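Local coordinates for adhesion G-protein coupled receptor G6 (Danio rerio, PDB 6V55) that probably takes part in cell adhesion and in signalling for myelination, as an adhesion G-protein coupled receptor with a large, calcium-binding extracellular region, at residues A[145-150]-A[212-217]; A[173-178]-A[186-191]; A[275-280]-A[294-299]. One frame throughout, in Å; residues are numbered along the deposited sequence.

Contact 1 of 3, residues A[145-150]-A[212-217]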
loop_
_atom_site.group_PDB
_atom_site.type_symbol
_atom_site.label_atom_id
_atom_site.label_comp_id
_atom_site.label_asym_id
_atom_site.label_seq_id
_atom_site.Cartn_x
_atom_site.Cartn_y
_atom_site.Cartn_z
ATOM N N ALA A 145 45.257 -29.751 11.825
ATOM C CA ALA A 145 44.652 -29.119 12.988
ATOM C C ALA A 145 43.248 -28.652 12.613
ATOM O O ALA A 145 43.008 -28.231 11.479
ATOM C CB ALA A 145 45.465 -27.928 13.513
ATOM N N PHE A 146 42.318 -28.740 13.568
ATOM C CA PHE A 146 40.954 -28.273 13.348
ATOM C C PHE A 146 40.311 -27.870 14.669
ATOM O O PHE A 146 40.667 -28.378 15.732
ATOM C CB PHE A 146 40.061 -29.319 12.623
ATOM C CG PHE A 146 39.869 -30.653 13.356
ATOM C CD1 PHE A 146 38.896 -30.830 14.348
ATOM C CD2 PHE A 146 40.568 -31.771 12.946
ATOM C CE1 PHE A 146 38.731 -32.043 14.988
ATOM C CE2 PHE A 146 40.377 -33.006 13.582
ATOM C CZ PHE A 146 39.466 -33.127 14.593
ATOM N N THR A 147 39.271 -27.040 14.565
ATOM C CA THR A 147 38.266 -26.866 15.611
ATOM C C THR A 147 36.904 -27.150 15.003
ATOM O O THR A 147 36.562 -26.562 13.976
ATOM C CB THR A 147 38.272 -25.448 16.184
ATOM O OG1 THR A 147 39.581 -25.126 16.671
ATOM C CG2 THR A 147 37.254 -25.327 17.309
ATOM N N VAL A 148 36.136 -28.050 15.603
ATOM C CA VAL A 148 34.751 -28.271 15.200
ATOM C C VAL A 148 33.861 -27.971 16.402
ATOM O O VAL A 148 34.149 -28.419 17.515
ATOM C CB VAL A 148 34.523 -29.692 14.628
ATOM C CG1 VAL A 148 35.159 -30.780 15.483
ATOM C CG2 VAL A 148 33.042 -30.000 14.424
ATOM N N CYS A 149 32.825 -27.143 16.195
ATOM C CA CYS A 149 31.815 -26.880 17.214
ATOM C C CYS A 149 30.423 -27.100 16.660
ATOM O O CYS A 149 30.130 -26.758 15.511
ATOM C CB CYS A 149 31.854 -25.454 17.754
ATOM S SG CYS A 149 33.476 -24.772 17.965
ATOM N N PHE A 150 29.553 -27.615 17.508
ATOM C CA PHE A 150 28.156 -27.769 17.155
ATOM C C PHE A 150 27.363 -27.727 18.448
ATOM O O PHE A 150 27.930 -27.691 19.543
ATOM C CB PHE A 150 27.901 -29.065 16.354
ATOM C CG PHE A 150 28.579 -30.284 16.915
ATOM C CD1 PHE A 150 29.849 -30.662 16.478
ATOM C CD2 PHE A 150 27.931 -31.068 17.857
ATOM C CE1 PHE A 150 30.470 -31.778 17.002
ATOM C CE2 PHE A 150 28.535 -32.188 18.380
ATOM C CZ PHE A 150 29.814 -32.542 17.955
ATOM N N CYS A 212 32.663 -28.177 21.654
ATOM C CA CYS A 212 33.778 -27.918 20.752
ATOM C C CYS A 212 34.826 -29.005 20.897
ATOM O O CYS A 212 35.136 -29.434 22.011
ATOM C CB CYS A 212 34.438 -26.579 21.030
ATOM S SG CYS A 212 33.267 -25.306 21.463
ATOM N N LEU A 213 35.365 -29.452 19.766
ATOM C CA LEU A 213 36.455 -30.414 19.734
ATOM C C LEU A 213 37.606 -29.790 18.962
ATOM O O LEU A 213 37.389 -29.255 17.873
ATOM C CB LEU A 213 36.001 -31.726 19.085
ATOM C CG LEU A 213 34.734 -32.343 19.708
ATOM C CD1 LEU A 213 34.217 -33.504 18.901
ATOM C CD2 LEU A 213 34.990 -32.780 21.161
ATOM N N THR A 214 38.818 -29.811 19.536
ATOM C CA THR A 214 40.017 -29.356 18.832
ATOM C C THR A 214 41.026 -30.494 18.739
ATOM O O THR A 214 40.961 -31.473 19.487
ATOM C CB THR A 214 40.700 -28.111 19.482
ATOM O OG1 THR A 214 41.505 -28.494 20.615
ATOM C CG2 THR A 214 39.685 -27.034 19.880
ATOM N N TRP A 215 41.956 -30.352 17.794
ATOM C CA TRP A 215 43.023 -31.319 17.568
ATOM C C TRP A 215 44.157 -30.592 16.873
ATOM O O TRP A 215 43.885 -29.714 16.064
ATOM C CB TRP A 215 42.536 -32.480 16.700
ATOM C CG TRP A 215 43.606 -33.437 16.294
ATOM C CD1 TRP A 215 44.253 -34.330 17.096
ATOM C CD2 TRP A 215 44.145 -33.617 14.974
ATOM N NE1 TRP A 215 45.149 -35.063 16.362
ATOM C CE2 TRP A 215 45.114 -34.640 15.057
ATOM C CE3 TRP A 215 43.900 -33.015 13.730
ATOM C CZ2 TRP A 215 45.842 -35.076 13.947
ATOM C CZ3 TRP A 215 44.624 -33.449 12.629
ATOM C CH2 TRP A 215 45.596 -34.463 12.753
ATOM N N THR A 216 45.413 -30.910 17.228
ATOM C CA THR A 216 46.571 -30.627 16.378
ATOM C C THR A 216 47.359 -31.908 16.158
ATOM O O THR A 216 47.445 -32.753 17.050
ATOM C CB THR A 216 47.562 -29.615 16.955
ATOM O OG1 THR A 216 48.196 -30.189 18.097
ATOM C CG2 THR A 216 46.930 -28.353 17.350
ATOM N N LYS A 217 47.970 -32.033 14.975
ATOM C CA LYS A 217 48.826 -33.185 14.708
ATOM C C LYS A 217 50.119 -33.145 15.521
ATOM O O LYS A 217 50.579 -34.196 16.007
ATOM C CB LYS A 217 49.147 -33.252 13.212
ATOM C CG LYS A 217 49.811 -34.528 12.764
ATOM C CD LYS A 217 50.443 -34.339 11.432
ATOM C CE LYS A 217 51.075 -35.615 11.007
ATOM N NZ LYS A 217 51.296 -35.659 9.529
#

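Contact 2 of 3, residues A[173-178]-A[186-191]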
loop_
_atom_site.group_PDB
_atom_site.type_symbol
_atom_site.label_atom_id
_atom_site.label_comp_id
_atom_site.label_asym_id
_atom_site.label_seq_id
_atom_site.Cartn_x
_atom_site.Cartn_y
_atom_site.Cartn_z
ATOM N N SER A 173 36.468 -43.667 5.953
ATOM C CA SER A 173 36.369 -42.571 6.912
ATOM C C SER A 173 37.741 -42.190 7.462
ATOM O O SER A 173 38.569 -43.056 7.755
ATOM C CB SER A 173 35.436 -42.944 8.066
ATOM O OG SER A 173 34.250 -43.581 7.617
ATOM N N ILE A 174 37.986 -40.882 7.578
ATOM C CA ILE A 174 39.247 -40.379 8.110
ATOM C C ILE A 174 39.071 -39.486 9.331
ATOM O O ILE A 174 40.042 -39.283 10.076
ATOM C CB ILE A 174 40.064 -39.636 7.032
ATOM C CG1 ILE A 174 39.291 -38.442 6.464
ATOM C CG2 ILE A 174 40.512 -40.593 5.943
ATOM C CD1 ILE A 174 40.096 -37.595 5.485
ATOM N N LEU A 175 37.895 -38.921 9.560
ATOM C CA LEU A 175 37.592 -38.202 10.787
ATOM C C LEU A 175 36.146 -38.511 11.124
ATOM O O LEU A 175 35.291 -38.459 10.236
ATOM C CB LEU A 175 37.800 -36.689 10.656
ATOM C CG LEU A 175 37.473 -35.911 11.942
ATOM C CD1 LEU A 175 38.469 -36.257 13.037
ATOM C CD2 LEU A 175 37.374 -34.415 11.729
ATOM N N ALA A 176 35.878 -38.856 12.382
ATOM C CA ALA A 176 34.528 -39.141 12.839
ATOM C C ALA A 176 34.428 -38.910 14.340
ATOM O O ALA A 176 35.337 -39.276 15.091
ATOM C CB ALA A 176 34.127 -40.581 12.513
ATOM N N PHE A 177 33.320 -38.317 14.778
ATOM C CA PHE A 177 33.008 -38.216 16.200
ATOM C C PHE A 177 31.818 -39.115 16.476
ATOM O O PHE A 177 30.704 -38.836 16.031
ATOM C CB PHE A 177 32.702 -36.786 16.620
ATOM C CG PHE A 177 32.479 -36.618 18.097
ATOM C CD1 PHE A 177 33.315 -37.249 19.019
ATOM C CD2 PHE A 177 31.450 -35.812 18.565
ATOM C CE1 PHE A 177 33.127 -37.082 20.381
ATOM C CE2 PHE A 177 31.254 -35.637 19.932
ATOM C CZ PHE A 177 32.093 -36.275 20.838
ATOM N N GLU A 178 32.052 -40.189 17.213
ATOM C CA GLU A 178 31.013 -41.176 17.427
ATOM C C GLU A 178 31.168 -41.741 18.825
ATOM O O GLU A 178 32.285 -41.893 19.322
ATOM C CB GLU A 178 31.094 -42.282 16.376
ATOM C CG GLU A 178 32.506 -42.724 16.141
ATOM C CD GLU A 178 32.594 -43.897 15.214
ATOM O OE1 GLU A 178 31.740 -44.001 14.309
ATOM O OE2 GLU A 178 33.525 -44.713 15.386
ATOM N N LEU A 186 36.854 -39.628 19.443
ATOM C CA LEU A 186 37.206 -39.010 18.170
ATOM C C LEU A 186 38.004 -40.028 17.372
ATOM O O LEU A 186 39.074 -40.465 17.808
ATOM C CB LEU A 186 38.035 -37.744 18.376
ATOM C CG LEU A 186 37.359 -36.388 18.223
ATOM C CD1 LEU A 186 38.395 -35.292 18.375
ATOM C CD2 LEU A 186 36.611 -36.272 16.893
ATOM N N PHE A 187 37.487 -40.422 16.226
ATOM C CA PHE A 187 38.207 -41.321 15.342
ATOM C C PHE A 187 39.000 -40.453 14.374
ATOM O O PHE A 187 38.399 -39.751 13.559
ATOM C CB PHE A 187 37.213 -42.215 14.614
ATOM C CG PHE A 187 37.829 -43.091 13.594
ATOM C CD1 PHE A 187 38.486 -44.255 13.983
ATOM C CD2 PHE A 187 37.739 -42.769 12.238
ATOM C CE1 PHE A 187 39.070 -45.080 13.034
ATOM C CE2 PHE A 187 38.322 -43.571 11.280
ATOM C CZ PHE A 187 38.988 -44.734 11.670
ATOM N N ILE A 188 40.340 -40.476 14.447
ATOM C CA ILE A 188 41.165 -39.659 13.549
ATOM C C ILE A 188 42.081 -40.558 12.724
ATOM O O ILE A 188 42.913 -41.288 13.278
ATOM C CB ILE A 188 41.992 -38.599 14.291
ATOM C CG1 ILE A 188 41.128 -37.784 15.247
ATOM C CG2 ILE A 188 42.581 -37.641 13.282
ATOM C CD1 ILE A 188 41.886 -36.729 16.020
ATOM N N GLY A 189 41.969 -40.447 11.398
ATOM C CA GLY A 189 42.732 -41.258 10.465
ATOM C C GLY A 189 42.373 -42.730 10.552
ATOM O O GLY A 189 41.449 -43.212 9.881
ATOM N N ALA A 190 43.122 -43.452 11.383
ATOM C CA ALA A 190 42.815 -44.830 11.719
ATOM C C ALA A 190 42.859 -45.076 13.213
ATOM O O ALA A 190 42.712 -46.227 13.636
ATOM C CB ALA A 190 43.788 -45.796 11.025
ATOM N N SER A 191 43.060 -44.042 14.021
ATOM C CA SER A 191 43.235 -44.186 15.456
ATOM C C SER A 191 41.975 -43.744 16.187
ATOM O O SER A 191 41.066 -43.147 15.612
ATOM C CB SER A 191 44.438 -43.367 15.935
ATOM O OG SER A 191 44.280 -41.997 15.582
#

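Contact 3 of 3, residues A[275-280]-A[294-299]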
loop_
_atom_site.group_PDB
_atom_site.type_symbol
_atom_site.label_atom_id
_atom_site.label_comp_id
_atom_site.label_asym_id
_atom_site.label_seq_id
_atom_site.Cartn_x
_atom_site.Cartn_y
_atom_site.Cartn_z
ATOM N N LEU A 275 33.425 -25.510 11.274
ATOM C CA LEU A 275 34.750 -26.126 11.187
ATOM C C LEU A 275 35.794 -25.073 10.840
ATOM O O LEU A 275 35.540 -24.186 10.024
ATOM C CB LEU A 275 34.770 -27.241 10.134
ATOM C CG LEU A 275 36.026 -28.085 9.904
ATOM C CD1 LEU A 275 36.501 -28.727 11.197
ATOM C CD2 LEU A 275 35.708 -29.134 8.868
ATOM N N TRP A 276 36.973 -25.193 11.443
ATOM C CA TRP A 276 38.060 -24.239 11.266
ATOM C C TRP A 276 39.367 -24.961 10.956
ATOM O O TRP A 276 39.538 -26.144 11.256
ATOM C CB TRP A 276 38.295 -23.395 12.523
ATOM C CG TRP A 276 37.310 -22.313 12.818
ATOM C CD1 TRP A 276 37.438 -20.978 12.527
ATOM C CD2 TRP A 276 36.073 -22.453 13.525
ATOM N NE1 TRP A 276 36.344 -20.286 12.993
ATOM C CE2 TRP A 276 35.494 -21.168 13.612
ATOM C CE3 TRP A 276 35.394 -23.543 14.096
ATOM C CZ2 TRP A 276 34.269 -20.945 14.241
ATOM C CZ3 TRP A 276 34.174 -23.320 14.732
ATOM C CH2 TRP A 276 33.624 -22.034 14.794
ATOM N N ASP A 277 40.316 -24.174 10.428
ATOM C CA ASP A 277 41.638 -24.594 9.970
ATOM C C ASP A 277 42.638 -24.818 11.093
ATOM O O ASP A 277 43.665 -25.468 10.875
ATOM C CB ASP A 277 42.208 -23.518 9.053
ATOM C CG ASP A 277 42.274 -23.954 7.630
ATOM O OD1 ASP A 277 41.972 -25.145 7.376
ATOM O OD2 ASP A 277 42.636 -23.110 6.768
ATOM N N HIS A 278 42.397 -24.256 12.265
ATOM C CA HIS A 278 43.359 -24.280 13.351
ATOM C C HIS A 278 42.661 -24.786 14.598
ATOM O O HIS A 278 41.428 -24.777 14.684
ATOM C CB HIS A 278 43.951 -22.888 13.611
ATOM C CG HIS A 278 42.930 -21.790 13.611
ATOM N ND1 HIS A 278 42.475 -21.194 12.452
ATOM C CD2 HIS A 278 42.271 -21.183 14.627
ATOM C CE1 HIS A 278 41.578 -20.272 12.753
ATOM N NE2 HIS A 278 41.441 -20.242 14.067
ATOM N N ALA A 279 43.457 -25.237 15.562
ATOM C CA ALA A 279 42.922 -25.581 16.867
ATOM C C ALA A 279 43.019 -24.381 17.787
ATOM O O ALA A 279 44.083 -23.765 17.908
ATOM C CB ALA A 279 43.653 -26.749 17.492
ATOM N N MET A 280 41.914 -24.082 18.459
ATOM C CA MET A 280 41.780 -22.864 19.233
ATOM C C MET A 280 42.245 -23.059 20.668
ATOM O O MET A 280 42.008 -24.110 21.280
ATOM C CB MET A 280 40.328 -22.402 19.220
ATOM C CG MET A 280 39.846 -22.004 17.852
ATOM S SD MET A 280 38.442 -20.898 17.975
ATOM C CE MET A 280 37.343 -21.608 16.757
ATOM N N GLY A 294 32.403 -20.102 10.436
ATOM C CA GLY A 294 33.377 -21.174 10.363
ATOM C C GLY A 294 34.288 -21.006 9.161
ATOM O O GLY A 294 33.851 -20.657 8.067
ATOM N N ASN A 295 35.574 -21.279 9.375
ATOM C CA ASN A 295 36.629 -20.956 8.414
ATOM C C ASN A 295 36.633 -21.853 7.195
ATOM O O ASN A 295 37.146 -21.457 6.149
ATOM C CB ASN A 295 38.002 -21.083 9.064
ATOM C CG ASN A 295 38.670 -19.766 9.202
ATOM O OD1 ASN A 295 38.093 -18.730 8.839
ATOM N ND2 ASN A 295 39.889 -19.772 9.721
ATOM N N VAL A 296 36.179 -23.082 7.343
ATOM C CA VAL A 296 36.051 -24.022 6.245
ATOM C C VAL A 296 34.594 -24.307 5.974
ATOM O O VAL A 296 34.120 -24.146 4.850
ATOM C CB VAL A 296 36.826 -25.322 6.540
ATOM C CG1 VAL A 296 36.677 -26.288 5.387
ATOM C CG2 VAL A 296 38.280 -25.007 6.828
ATOM N N VAL A 297 33.859 -24.732 7.001
ATOM C CA VAL A 297 32.432 -25.006 6.919
ATOM C C VAL A 297 31.745 -24.115 7.950
ATOM O O VAL A 297 32.201 -24.019 9.094
ATOM C CB VAL A 297 32.132 -26.500 7.166
ATOM C CG1 VAL A 297 30.672 -26.780 7.076
ATOM C CG2 VAL A 297 32.855 -27.377 6.153
ATOM N N ASP A 298 30.683 -23.432 7.531
ATOM C CA ASP A 298 29.858 -22.609 8.404
ATOM C C ASP A 298 28.406 -23.061 8.299
ATOM O O ASP A 298 28.000 -23.677 7.307
ATOM C CB ASP A 298 29.996 -21.120 8.034
ATOM C CG ASP A 298 29.398 -20.190 9.073
ATOM O OD1 ASP A 298 29.577 -20.427 10.283
ATOM O OD2 ASP A 298 28.729 -19.215 8.669
ATOM N N TRP A 299 27.636 -22.776 9.348
ATOM C CA TRP A 299 26.213 -23.083 9.395
ATOM C C TRP A 299 25.436 -22.036 8.623
ATOM O O TRP A 299 24.972 -21.030 9.171
ATOM C CB TRP A 299 25.729 -23.154 10.835
ATOM C CG TRP A 299 24.466 -23.939 11.050
ATOM C CD1 TRP A 299 23.317 -23.468 11.611
ATOM C CD2 TRP A 299 24.256 -25.353 10.842
ATOM N NE1 TRP A 299 22.391 -24.476 11.714
ATOM C CE2 TRP A 299 22.939 -25.641 11.251
ATOM C CE3 TRP A 299 25.036 -26.389 10.310
ATOM C CZ2 TRP A 299 22.383 -26.913 11.144
ATOM C CZ3 TRP A 299 24.482 -27.667 10.219
ATOM C CH2 TRP A 299 23.166 -27.910 10.630
#

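Contact 1 of 3, residues A[145-150]-A[212-217]
Val148 O is held by two donors from the opposite strand: the Leu213 N-H, 2.8 Å away and nearly straight at 171°, and the longer, bent CA-H of Cys212. Leu213 N lies almost along the C=O axis. Leu213 O in turn accepts the Val148 N-H at 2.9 Å (N to O), so the two residues form a hydrogen-bonded antiparallel pair. The same pairing recurs one step along, where Phe146 N to Trp215 O and Trp215 N to Phe146 O are both 3.1 Å and more bent. Between them, Thr147 and Thr214 make a non-hydrogen-bonded pair in which the CA-H of Thr147 points to Leu213 O and that of Thr214 to Phe146 O.

Phe146, Val148, Leu213 and Trp215 share one face of the sheet. The Phe146 ring leaves from the crowded position between its own N and carbonyl carbon (chi1 61°), which leans it across to the partner strand. Trp215 CB sits over one face of that ring, 4.0 Å from its centroid, in a CH-pi contact. The indole itself meets the ring obliquely, Phe146 CE2 lying 3.5 Å from Trp215 CE3 with the planes at 38°. Val148 CG1 runs alongside Leu213 CB. Trp215 NE1 bonds to Ser238 OG.

On the other face, Cys149 SG and Cys212 SG, each beside its backbone N, touch at 3.5 Å, far too long for a disulfide. Thr147 and Thr214 lie side by side, methyl CG2 of Thr214 against OG1 of Thr147 at 3.7 Å; that hydroxyl is bonded to His278 O.

With Phe177 and Leu175 from strand 173-180 packing on Leu213 and Phe146, the aromatic-rich face turns into the core between two antiparallel sheets, as in the beta sandwich of the pentraxin and concanavalin-like fold.

Contact 2 of 3, residues A[173-178]-A[186-191]
Phe187 leaves its strand with CG anti to the backbone N (chi1 175°). Its CB lies 3.5 Å from Ala176 O and 4.1 Å from Ala176 CB, the methyl of its cross-strand partner. From there the ring reaches back along strand 173-180, and CE2 ends 3.6 Å from Ser173 O, which lies in the ring plane at the edge. Tyr192 meets the same ring edge-to-face.

The backbone beneath is a hydrogen-bonded antiparallel pair: Phe187 N gives a 2.7 Å bond to Ala176 O, almost along the C=O axis, and Ala176 N a 2.9 Å bond to Phe187 O. Beyond it, Gly189 N bonds to Ile174 O at 2.6 Å, approaching from above the carbonyl plane. Ile188 O is gripped twice by Ser191, through N and OG, which fastens the tight turn where Gly189 adopts positive phi.

On the opposite face Leu175 CD1 lies 3.8 Å from Ile188 CG1, the two side chains running side by side. Leu186 crosses Phe177 obliquely, its CD2 4.0 Å from Phe177 CB. Ile174 and Leu175 together face Leu166 as a classic beta bulge at the strand's corner. These strands form a beta hairpin in the second sheet of the pentraxin-like sandwich.

Contact 3 of 3, residues A[275-280]-A[294-299]
Hydrogen bonds set the frame. Leu275 N donates to Val297 O at 2.9 Å, in the carbonyl plane and on a lone pair. Leu275 O in turn receives the Val296 N-H at 3.0 Å (N to O), a straight bond of 172° whose donor stands above the carbonyl plane. Both valines thus face the single residue Leu275. The loop holds itself as well: Gly294 N bonds to Asp298 OD1 at 2.8 Å, meeting it from above the carboxylate plane, while the other carboxylate oxygen forms a salt bridge with Arg118.

Contacts with the Trp276 indole come next. Its CG is anti to the carbonyl carbon (chi1 -75°), which lays one face of the ring against the backbone of the loop. Gly294 CA makes a CH-pi contact with the five-membered ring, 4.2 Å from its centroid, and Asn295 N lies over the same face toward the rim. The Asn295 side chain crosses Trp276 at about a right angle, Asn295 CB lying 3.5 Å from Trp276 CD1. The methyl CE of Met280 sits over the centre of the opposite face, 3.5 Å above the plane, so the indole is clamped between the loop and its own segment.

One polar group meets a ring edge: Asn295 ND2 lies at the edge of the His278 ring near CE1, close to its plane, with ring and amide planes 81° apart.

Apolar packing is lighter. Leu275 CB and Val297 CB come within 4.0 Å, and Leu275 CG rests more loosely against Val296 CB.

Leu275 and Trp276 also pack on strand 145-154, while the bonds to Leu275 fasten the loop to the end of strand 268-276 in the pentraxin-like domain, with Val296 and Val297 opposite Leu275 in a geometry that fits a classic beta bulge.

In the fold
All three contacts belong to the pentraxin-like domain. Contacts 1 and 2 lie on the two facing sheets, their centres about 12 Å apart, and meet through the core: Phe146 CZ touches Leu175 CD1 at 3.6 Å, and Trp215 CD1 touches Ile188 CD1 at 3.5 Å. Contact 3, about 8 Å from contact 1 between centres, reaches the sheet of contact 1 through strand 268-276, the neighbour of 145-154; Thr147 O lies 2.9 Å from Trp276 N. Contacts 2 and 3 do not touch, with centres about 17 Å apart. The calcium site, formed by Glu53, Asp61, Asp98, Ser100 and Val101, involves none of their residues.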